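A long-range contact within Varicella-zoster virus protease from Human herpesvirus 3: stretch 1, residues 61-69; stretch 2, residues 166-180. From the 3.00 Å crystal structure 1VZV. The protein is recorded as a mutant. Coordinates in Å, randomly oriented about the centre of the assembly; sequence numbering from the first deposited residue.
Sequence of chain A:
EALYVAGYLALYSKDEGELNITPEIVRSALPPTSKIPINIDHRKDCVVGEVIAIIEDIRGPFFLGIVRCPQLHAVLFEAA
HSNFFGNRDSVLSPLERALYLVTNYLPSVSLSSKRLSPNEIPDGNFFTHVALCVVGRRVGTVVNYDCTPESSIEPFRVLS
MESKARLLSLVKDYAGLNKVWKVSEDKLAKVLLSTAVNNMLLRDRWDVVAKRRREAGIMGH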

# COMPACT_ATOMS: atom_id res chain seq x y z
N PRO A 61 19.21 21.77 1.99
CA PRO A 61 20.06 20.76 2.61
C PRO A 61 20.02 19.52 1.72
O PRO A 61 18.93 19.09 1.33
N PHE A 62 21.19 18.95 1.40
CA PHE A 62 21.30 17.73 0.58
C PHE A 62 21.98 16.67 1.44
O PHE A 62 23.03 16.94 2.03
N PHE A 63 21.41 15.48 1.52
CA PHE A 63 21.98 14.45 2.37
C PHE A 63 22.28 13.16 1.69
O PHE A 63 21.75 12.86 0.64
N LEU A 64 23.05 12.35 2.38
CA LEU A 64 23.43 11.03 1.90
C LEU A 64 23.28 10.15 3.13
O LEU A 64 23.54 10.58 4.26
N GLY A 65 22.80 8.94 2.96
CA GLY A 65 22.65 8.11 4.13
C GLY A 65 22.86 6.68 3.75
O GLY A 65 22.94 6.34 2.56
N ILE A 66 23.02 5.84 4.76
CA ILE A 66 23.20 4.43 4.51
C ILE A 66 22.04 3.64 5.15
O ILE A 66 21.56 3.96 6.25
N VAL A 67 21.49 2.73 4.35
CA VAL A 67 20.40 1.85 4.77
C VAL A 67 20.96 0.44 4.58
O VAL A 67 21.04 -0.10 3.48
N ARG A 68 21.47 -0.09 5.68
CA ARG A 68 22.05 -1.42 5.71
C ARG A 68 21.29 -2.18 6.79
O ARG A 68 21.65 -2.13 7.97
N CYS A 69 20.17 -2.81 6.40
CA CYS A 69 19.32 -3.59 7.31
C CYS A 69 18.97 -4.88 6.56
O CYS A 69 18.21 -4.87 5.60
N ARG A 166 32.15 17.00 -2.30
CA ARG A 166 32.19 17.20 -0.86
C ARG A 166 31.54 16.07 -0.08
O ARG A 166 32.12 15.61 0.90
N LEU A 167 30.38 15.60 -0.51
CA LEU A 167 29.68 14.52 0.17
C LEU A 167 30.53 13.26 0.10
O LEU A 167 30.79 12.61 1.10
N LEU A 168 30.95 12.94 -1.11
CA LEU A 168 31.75 11.76 -1.38
C LEU A 168 32.96 11.66 -0.47
O LEU A 168 33.36 10.57 -0.09
N SER A 169 33.54 12.80 -0.10
CA SER A 169 34.70 12.77 0.78
C SER A 169 34.29 12.49 2.21
O SER A 169 34.87 11.63 2.88
N LEU A 170 33.29 13.22 2.67
CA LEU A 170 32.78 13.06 4.02
C LEU A 170 32.48 11.59 4.21
O LEU A 170 32.78 11.04 5.26
N VAL A 171 31.96 10.95 3.16
CA VAL A 171 31.63 9.53 3.23
C VAL A 171 32.89 8.71 3.48
O VAL A 171 32.91 7.79 4.30
N LYS A 172 33.97 9.07 2.80
CA LYS A 172 35.21 8.34 2.97
C LYS A 172 35.64 8.33 4.44
O LYS A 172 36.17 7.33 4.93
N ASP A 173 35.41 9.44 5.15
CA ASP A 173 35.78 9.48 6.57
C ASP A 173 34.94 8.40 7.22
O ASP A 173 35.47 7.44 7.77
N TYR A 174 33.62 8.60 7.16
CA TYR A 174 32.60 7.73 7.76
C TYR A 174 32.96 6.27 7.96
O TYR A 174 32.91 5.45 7.01
N ALA A 175 33.34 5.93 9.18
CA ALA A 175 33.65 4.55 9.49
C ALA A 175 32.41 4.07 10.21
O ALA A 175 31.78 4.81 10.99
N GLY A 176 32.05 2.83 9.94
CA GLY A 176 30.84 2.28 10.51
C GLY A 176 29.99 1.90 9.29
O GLY A 176 28.81 1.54 9.41
N LEU A 177 30.59 1.96 8.10
CA LEU A 177 29.85 1.59 6.92
C LEU A 177 29.69 0.05 6.87
O LEU A 177 29.52 -0.52 5.80
N ASN A 178 29.77 -0.60 8.04
CA ASN A 178 29.63 -2.06 8.19
C ASN A 178 28.34 -2.36 9.01
O ASN A 178 27.65 -3.38 8.81
N LYS A 179 28.16 -1.52 10.03
CA LYS A 179 27.04 -1.55 10.95
C LYS A 179 25.79 -2.10 10.26
O LYS A 179 25.34 -1.50 9.31
N VAL A 180 25.27 -3.25 10.67
CA VAL A 180 24.05 -3.73 10.04
C VAL A 180 22.85 -3.55 11.00
O VAL A 180 22.83 -4.08 12.12

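Packing of strand 61-67 and the residue that follows it against helix 166-173 and the loop beyond. The strand and helix axes approach to 9.6 Å, with N-to-C directions 35° apart, and the contact buries 502 Å² counted over both sides. Alternation along the strand sets the pattern: Phe 62, Leu 64 and Ile 66 point their CA-to-CB bonds toward the second stretch, while Phe 63 and Val 67 point away. Leu 167 (chi1 m, chi2 t) and Leu 64 (chi1 t, chi2 p) have the most area covered after Arg 68. Leu 167 points toward the strand and reaches Phe 62 with its CD1, 3.4 Å from Phe 62 CE2; the methyl lies at the edge of the phenyl ring, near its plane, and Phe 62 holds chi1 t. Leu 64 CD2 lies 4.4 Å from Leu 167 CB and 3.2 Å from Val 171 CG2, so this one methyl meets residues a helical turn apart; Val 171 is also t. Ile 66 (t, t) continues the row past the helix end: its CG2 is 3.8 Å from Tyr 174 OH, and its CD1 is 4.4 Å from Leu 177 CB. Tyr 174 (chi1 t) points toward the strand, but its hydroxyl finds its hydrogen bond elsewhere in the structure. Arg 68 covers the most surface. Its side chain (t, t, m) runs along the loop, and Leu 177 O and Asn 178 CA lie over one face of the guanidinium. Arg 68 NH2 stands 2.5 Å from Leu 177 O, yet the angle is poor and no hydrogen bond results. Its aliphatic part contributes as well, with Arg 68 CD 3.7 Å from Val 180 CG1, while Val 180 CA makes a CA-H...O contact of 3.6 Å with Arg 68 O. No hydrogen bond joins the two stretches.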

# COMPACT_ATOMS: atom_id res chain seq x y z
CB PRO A 61 19.34 20.46 3.93
CG PRO A 61 18.55 21.67 4.19
CD PRO A 61 18.04 22.03 2.83
CB PHE A 62 22.12 17.99 -0.68
CG PHE A 62 22.10 16.85 -1.65
CD1 PHE A 62 21.06 16.72 -2.56
CD2 PHE A 62 23.10 15.89 -1.64
CE1 PHE A 62 21.02 15.64 -3.44
CE2 PHE A 62 23.05 14.81 -2.51
CZ PHE A 62 22.02 14.68 -3.41
CB PHE A 63 21.06 14.14 3.56
CG PHE A 63 20.04 13.02 3.30
CD1 PHE A 63 18.99 13.19 2.41
CD2 PHE A 63 20.10 11.84 4.01
CE1 PHE A 63 18.04 12.21 2.23
CE2 PHE A 63 19.15 10.86 3.83
CZ PHE A 63 18.12 11.05 2.95
CB LEU A 64 24.87 11.06 1.37
CG LEU A 64 25.49 9.80 0.77
CD1 LEU A 64 24.62 9.21 -0.30
CD2 LEU A 64 26.84 10.15 0.20
CB ILE A 66 24.61 3.95 4.96
CG1 ILE A 66 24.89 2.55 4.41
CG2 ILE A 66 24.75 3.94 6.46
CD1 ILE A 66 26.33 2.18 4.46
CB VAL A 67 19.08 2.12 3.95
CG1 VAL A 67 17.99 1.10 4.29
CG2 VAL A 67 18.57 3.53 4.24
CB ARG A 68 23.54 -1.31 6.05
CG ARG A 68 24.31 -2.62 6.09
CD ARG A 68 25.74 -2.36 6.58
NE ARG A 68 26.58 -1.73 5.57
CZ ARG A 68 27.55 -2.37 4.92
NH1 ARG A 68 27.87 -3.63 5.27
NH2 ARG A 68 28.26 -1.74 3.96
CB CYS A 69 18.04 -2.81 7.70
SG CYS A 69 16.75 -3.81 8.53
CB ARG A 166 31.57 18.55 -0.52
CG ARG A 166 31.54 18.87 0.95
CD ARG A 166 32.95 18.99 1.55
NE ARG A 166 33.01 18.67 2.99
CZ ARG A 166 32.07 18.98 3.90
NH1 ARG A 166 30.95 19.61 3.56
NH2 ARG A 166 32.26 18.63 5.17
CB LEU A 167 28.36 14.21 -0.50
CG LEU A 167 27.39 15.34 -0.79
CD1 LEU A 167 26.32 14.82 -1.70
CD2 LEU A 167 26.77 15.80 0.48
CB LEU A 168 32.17 11.72 -2.85
CG LEU A 168 31.46 10.68 -3.72
CD1 LEU A 168 30.02 10.52 -3.29
CD2 LEU A 168 31.57 11.05 -5.20
CB SER A 169 35.45 14.10 0.72
OG SER A 169 36.51 14.11 1.67
CB LEU A 170 31.50 13.89 4.20
CG LEU A 170 31.74 15.40 4.16
CD1 LEU A 170 30.43 16.13 3.88
CD2 LEU A 170 32.37 15.81 5.48
CB VAL A 171 30.94 9.05 1.93
CG1 VAL A 171 30.59 7.57 2.03
CG2 VAL A 171 29.70 9.86 1.69
CB LYS A 172 36.29 8.94 2.06
CG LYS A 172 37.62 8.23 2.14
CD LYS A 172 37.45 6.70 1.98
CE LYS A 172 38.78 5.93 2.23
NZ LYS A 172 38.65 4.43 2.12
CB ASP A 173 35.38 10.80 7.26
CG ASP A 173 36.12 12.05 6.74
OD1 ASP A 173 37.03 11.95 5.88
OD2 ASP A 173 35.73 13.15 7.21
CB TYR A 174 31.27 7.83 6.99
CG TYR A 174 30.14 7.00 7.57
CD1 TYR A 174 29.41 7.45 8.67
CD2 TYR A 174 29.83 5.74 7.05
CE1 TYR A 174 28.40 6.67 9.25
CE2 TYR A 174 28.83 4.94 7.62
CZ TYR A 174 28.12 5.42 8.73
OH TYR A 174 27.14 4.63 9.33
CB ALA A 175 34.89 4.42 10.36
CB LEU A 177 30.53 2.11 5.65
CG LEU A 177 31.87 1.44 5.33
CD1 LEU A 177 32.01 1.19 3.83
CD2 LEU A 177 33.06 2.25 5.90
CB ASN A 178 30.85 -2.65 8.95
CG ASN A 178 30.43 -3.56 10.15
OD1 ASN A 178 30.01 -3.06 11.22
ND2 ASN A 178 30.51 -4.88 9.96
CB LYS A 179 26.76 -0.10 11.32
CG LYS A 179 26.53 0.21 12.75
CD LYS A 179 26.48 1.71 12.89
CE LYS A 179 26.42 2.15 14.35
NZ LYS A 179 27.02 3.52 14.57
CB VAL A 180 24.15 -5.20 9.45
CG1 VAL A 180 25.49 -5.40 8.75
CG2 VAL A 180 23.92 -6.26 10.50